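Local coordinates for protein transcriptional regulator (PDB 2O0Y) that probably binds DNA as a transcription factor of the IclR family, at residues W93-L106 against A247-L259. Sequence-based numbering, arbitrary orientation.
Sequences WAPPEEVVDIMRQL and AAEEISAIGLPGL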
loop_
_atom_site.group_PDB
_atom_site.type_symbol
_atom_site.label_atom_id
_atom_site.label_comp_id
_atom_site.label_asym_id
_atom_site.label_seq_id
_atom_site.Cartn_x
_atom_site.Cartn_y
_atom_site.Cartn_z
ATOM N N TRP B 93 2.619 11.907 2.127
ATOM C CA TRP B 93 1.550 12.119 3.083
ATOM C C TRP B 93 2.021 13.119 4.140
ATOM O O TRP B 93 3.150 13.009 4.613
ATOM C CB TRP B 93 1.094 10.801 3.774
ATOM C CG TRP B 93 -0.010 11.084 4.761
ATOM C CD1 TRP B 93 -1.343 11.184 4.480
ATOM C CD2 TRP B 93 0.136 11.386 6.157
ATOM N NE1 TRP B 93 -2.037 11.536 5.617
ATOM C CE2 TRP B 93 -1.158 11.649 6.664
ATOM C CE3 TRP B 93 1.238 11.456 7.036
ATOM C CZ2 TRP B 93 -1.387 11.999 8.010
ATOM C CZ3 TRP B 93 1.009 11.792 8.387
ATOM C CH2 TRP B 93 -0.285 12.052 8.857
ATOM N N ALA B 94 1.158 14.052 4.536
ATOM C CA ALA B 94 1.426 14.936 5.668
ATOM C C ALA B 94 0.102 15.234 6.295
ATOM O O ALA B 94 -0.897 15.202 5.591
ATOM C CB ALA B 94 2.044 16.226 5.187
ATOM N N PRO B 95 0.052 15.527 7.629
ATOM C CA PRO B 95 -1.236 15.959 8.210
ATOM C C PRO B 95 -1.683 17.297 7.621
ATOM O O PRO B 95 -0.849 18.015 7.069
ATOM C CB PRO B 95 -0.935 16.109 9.719
ATOM C CG PRO B 95 0.480 15.479 9.925
ATOM C CD PRO B 95 1.163 15.522 8.610
ATOM N N PRO B 96 -2.974 17.659 7.764
ATOM C CA PRO B 96 -3.307 19.024 7.373
ATOM C C PRO B 96 -2.381 20.021 8.099
ATOM O O PRO B 96 -1.983 19.778 9.254
ATOM C CB PRO B 96 -4.742 19.166 7.856
ATOM C CG PRO B 96 -5.304 17.816 7.811
ATOM C CD PRO B 96 -4.165 16.934 8.260
ATOM N N GLU B 97 -2.000 21.109 7.429
ATOM C CA GLU B 97 -1.089 22.072 8.022
ATOM C C GLU B 97 -1.656 22.624 9.352
ATOM O O GLU B 97 -0.894 22.889 10.288
ATOM C CB GLU B 97 -0.663 23.145 6.973
ATOM C CG GLU B 97 -1.210 24.515 7.155
ATOM C CD GLU B 97 -0.805 25.472 5.991
ATOM N N GLU B 98 -2.980 22.737 9.471
ATOM C CA GLU B 98 -3.612 23.136 10.756
ATOM C C GLU B 98 -3.429 22.114 11.858
ATOM O O GLU B 98 -3.410 22.474 13.026
ATOM C CB GLU B 98 -5.113 23.353 10.609
ATOM C CG GLU B 98 -5.494 24.670 9.956
ATOM C CD GLU B 98 -7.001 24.950 10.045
ATOM O OE1 GLU B 98 -7.786 23.970 10.269
ATOM O OE2 GLU B 98 -7.388 26.146 9.866
ATOM N N VAL B 99 -3.335 20.837 11.495
ATOM C CA VAL B 99 -3.009 19.803 12.484
ATOM C C VAL B 99 -1.527 19.929 12.906
ATOM O O VAL B 99 -1.183 19.830 14.081
ATOM C CB VAL B 99 -3.295 18.421 11.894
ATOM C CG1 VAL B 99 -2.528 17.298 12.661
ATOM C CG2 VAL B 99 -4.865 18.181 11.796
ATOM N N VAL B 100 -0.632 20.134 11.959
ATOM C CA VAL B 100 0.780 20.406 12.323
ATOM C C VAL B 100 0.914 21.637 13.238
ATOM O O VAL B 100 1.608 21.568 14.262
ATOM C CB VAL B 100 1.684 20.489 11.100
ATOM C CG1 VAL B 100 3.118 20.624 11.533
ATOM C CG2 VAL B 100 1.532 19.173 10.279
ATOM N N ASP B 101 0.213 22.722 12.932
ATOM C CA ASP B 101 0.169 23.884 13.859
ATOM C C ASP B 101 -0.241 23.467 15.279
ATOM O O ASP B 101 0.388 23.871 16.261
ATOM C CB ASP B 101 -0.803 24.972 13.390
ATOM C CG ASP B 101 -0.375 25.619 12.102
ATOM O OD1 ASP B 101 0.802 25.481 11.723
ATOM O OD2 ASP B 101 -1.248 26.254 11.451
ATOM N N ILE B 102 -1.289 22.659 15.404
ATOM C CA ILE B 102 -1.732 22.244 16.757
ATOM C C ILE B 102 -0.642 21.433 17.448
ATOM O O ILE B 102 -0.400 21.609 18.621
ATOM C CB ILE B 102 -3.070 21.430 16.703
ATOM C CG1 ILE B 102 -4.251 22.345 16.347
ATOM C CG2 ILE B 102 -3.333 20.708 18.016
ATOM C CD1 ILE B 102 -5.481 21.546 15.783
HETATM N N MSE B 103 0.029 20.548 16.730
HETATM C CA MSE B 103 1.080 19.703 17.317
HETATM C C MSE B 103 2.261 20.572 17.724
HETATM O O MSE B 103 2.912 20.351 18.752
HETATM C CB MSE B 103 1.527 18.673 16.274
HETATM C CG MSE B 103 0.470 17.675 15.876
HETATM SE SE MSE B 103 1.133 16.473 14.429
HETATM C CE MSE B 103 2.742 15.672 15.256
ATOM N N ARG B 104 2.570 21.547 16.887
ATOM C CA ARG B 104 3.670 22.464 17.178
ATOM C C ARG B 104 3.373 23.253 18.445
ATOM O O ARG B 104 4.216 23.344 19.361
ATOM C CB ARG B 104 3.929 23.400 15.967
ATOM C CG ARG B 104 5.259 24.093 16.060
ATOM C CD ARG B 104 5.397 25.195 15.007
ATOM N NE ARG B 104 5.347 24.573 13.661
ATOM C CZ ARG B 104 4.359 24.723 12.782
ATOM N NH1 ARG B 104 4.460 24.096 11.617
ATOM N NH2 ARG B 104 3.293 25.503 13.041
ATOM N N GLN B 105 2.148 23.770 18.558
ATOM C CA GLN B 105 1.800 24.513 19.767
ATOM C C GLN B 105 1.818 23.623 21.030
ATOM O O GLN B 105 2.276 24.027 22.106
ATOM C CB GLN B 105 0.461 25.242 19.579
ATOM C CG GLN B 105 0.105 26.181 20.731
ATOM C CD GLN B 105 1.089 27.329 20.859
ATOM O OE1 GLN B 105 1.478 27.932 19.859
ATOM N NE2 GLN B 105 1.506 27.633 22.101
ATOM N N LEU B 106 1.333 22.410 20.911
ATOM C CA LEU B 106 1.381 21.416 22.003
ATOM C C LEU B 106 2.824 21.200 22.425
ATOM O O LEU B 106 3.120 21.125 23.626
ATOM C CB LEU B 106 0.793 20.053 21.510
ATOM C CG LEU B 106 0.778 18.971 22.589
ATOM C CD1 LEU B 106 0.073 19.523 23.893
ATOM C CD2 LEU B 106 0.128 17.684 22.043
ATOM N N ALA B 247 -5.710 19.185 22.255
ATOM C CA ALA B 247 -5.095 19.056 20.915
ATOM C C ALA B 247 -5.683 17.879 20.186
ATOM O O ALA B 247 -6.009 17.965 18.990
ATOM C CB ALA B 247 -3.577 18.860 21.081
ATOM N N ALA B 248 -5.792 16.748 20.877
ATOM C CA ALA B 248 -6.374 15.547 20.246
ATOM C C ALA B 248 -7.815 15.827 19.761
ATOM O O ALA B 248 -8.228 15.464 18.653
ATOM C CB ALA B 248 -6.340 14.364 21.240
ATOM N N GLU B 249 -8.581 16.496 20.603
ATOM C CA GLU B 249 -9.970 16.798 20.294
ATOM C C GLU B 249 -10.001 17.662 19.031
ATOM O O GLU B 249 -10.779 17.395 18.124
ATOM C CB GLU B 249 -10.616 17.538 21.466
ATOM C CG GLU B 249 -10.847 16.630 22.693
ATOM C CD GLU B 249 -11.487 17.324 23.919
ATOM O OE1 GLU B 249 -11.663 18.578 23.903
ATOM O OE2 GLU B 249 -11.799 16.600 24.912
ATOM N N GLU B 250 -9.172 18.710 19.002
ATOM C CA GLU B 250 -9.092 19.651 17.868
ATOM C C GLU B 250 -8.653 18.968 16.576
ATOM O O GLU B 250 -9.195 19.233 15.534
ATOM C CB GLU B 250 -8.129 20.781 18.198
ATOM C CG GLU B 250 -8.685 21.742 19.289
ATOM C CD GLU B 250 -7.621 22.587 19.949
ATOM O OE1 GLU B 250 -6.574 22.830 19.343
ATOM O OE2 GLU B 250 -7.831 23.027 21.100
ATOM N N ILE B 251 -7.634 18.109 16.657
ATOM C CA ILE B 251 -7.125 17.354 15.491
ATOM C C ILE B 251 -8.182 16.358 14.966
ATOM O O ILE B 251 -8.400 16.227 13.744
ATOM C CB ILE B 251 -5.770 16.626 15.863
ATOM C CG1 ILE B 251 -4.642 17.656 16.024
ATOM C CG2 ILE B 251 -5.396 15.623 14.818
ATOM C CD1 ILE B 251 -3.409 17.052 16.763
ATOM N N SER B 252 -8.860 15.662 15.865
ATOM C CA SER B 252 -9.908 14.754 15.441
ATOM C C SER B 252 -11.047 15.570 14.804
ATOM O O SER B 252 -11.635 15.129 13.817
ATOM C CB SER B 252 -10.436 13.905 16.602
ATOM O OG SER B 252 -9.473 12.940 17.002
ATOM N N ALA B 253 -11.347 16.754 15.350
ATOM C CA ALA B 253 -12.386 17.608 14.713
ATOM C C ALA B 253 -12.040 17.997 13.280
ATOM O O ALA B 253 -12.917 17.983 12.425
ATOM C CB ALA B 253 -12.704 18.851 15.546
ATOM N N ILE B 254 -10.783 18.362 13.039
ATOM C CA ILE B 254 -10.275 18.726 11.704
ATOM C C ILE B 254 -10.262 17.493 10.797
ATOM O O ILE B 254 -10.713 17.551 9.652
ATOM C CB ILE B 254 -8.829 19.324 11.817
ATOM C CG1 ILE B 254 -8.892 20.724 12.416
ATOM C CG2 ILE B 254 -8.120 19.415 10.461
ATOM C CD1 ILE B 254 -7.573 21.190 13.011
ATOM N N GLY B 255 -9.676 16.396 11.281
ATOM C CA GLY B 255 -9.710 15.160 10.536
ATOM C C GLY B 255 -8.351 14.862 9.946
ATOM O O GLY B 255 -7.555 15.789 9.749
ATOM N N LEU B 256 -8.079 13.585 9.656
ATOM C CA LEU B 256 -6.763 13.191 9.169
ATOM C C LEU B 256 -6.916 12.441 7.853
ATOM O O LEU B 256 -6.845 11.228 7.846
ATOM C CB LEU B 256 -6.054 12.322 10.195
ATOM C CG LEU B 256 -5.597 13.049 11.484
ATOM C CD1 LEU B 256 -5.249 12.036 12.539
ATOM C CD2 LEU B 256 -4.370 13.941 11.188
ATOM N N PRO B 257 -7.136 13.179 6.752
ATOM C CA PRO B 257 -7.310 12.563 5.430
ATOM C C PRO B 257 -6.126 11.648 5.129
ATOM O O PRO B 257 -4.974 12.045 5.296
ATOM C CB PRO B 257 -7.323 13.774 4.502
ATOM C CG PRO B 257 -7.901 14.881 5.359
ATOM C CD PRO B 257 -7.210 14.657 6.669
ATOM N N GLY B 258 -6.376 10.423 4.724
ATOM C CA GLY B 258 -5.237 9.518 4.495
ATOM C C GLY B 258 -5.077 8.488 5.577
ATOM O O GLY B 258 -4.582 7.408 5.322
ATOM N N LEU B 259 -5.497 8.852 6.792
ATOM C CA LEU B 259 -5.579 7.979 7.956
ATOM C C LEU B 259 -7.052 7.869 8.309
ATOM O O LEU B 259 -7.519 6.787 8.593
ATOM C CB LEU B 259 -4.857 8.593 9.183
ATOM C CG LEU B 259 -3.463 9.196 9.034
ATOM C CD1 LEU B 259 -2.885 9.603 10.365
ATOM C CD2 LEU B 259 -2.538 8.190 8.369
HETATM O O HOH W 1 -3.670 14.674 5.608
#
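A chi1 of 180° sets Trp93 CG anti to the backbone N and lays the indole beside residues 257-259, where NE1 donates a nearly straight hydrogen bond to Pro257 O (3.0 Å, N-H...O 166°). The acceptor lies almost in the ring plane, and a water donating to both Pro257 O and Ala94 O gives that carbonyl a second partner. Leu259 crosses the indole at about a right angle, its CG 3.6 Å from Trp93 CZ2; Leu259 CD2 lies over one face, toward the rim, and Pro95 N over the other. Ile102, with CG1 beside its backbone N (chi1 -71°), splits its branches: CG2 lies 3.6 Å from Ala247 CB, and CD1 meets Ile254 CD1 tip to tip at a tight 3.5 Å. This is a knobs-into-holes insertion among Ala247, Glu250, Ile251 and Ile254, between helix segments 97-106 and 247-254, antiparallel with their axes 9.8 Å apart at closest, which pack side by side on the antiparallel sheet of the GAF-like IclR C-terminal domain. Ile251 and Leu106 both reach Leu223 of strand 219-228 beneath. Nearer the tail, Val99 and Ile254 slide past each other in opposite directions, CG2 to CG2 at 3.7 Å, while Val99 CG1 touches Ile251 and Leu256. Pro96 CG packs against Pro257 CD at 3.9 Å and helps bury Gly255 O, which has no hydrogen-bonding partner.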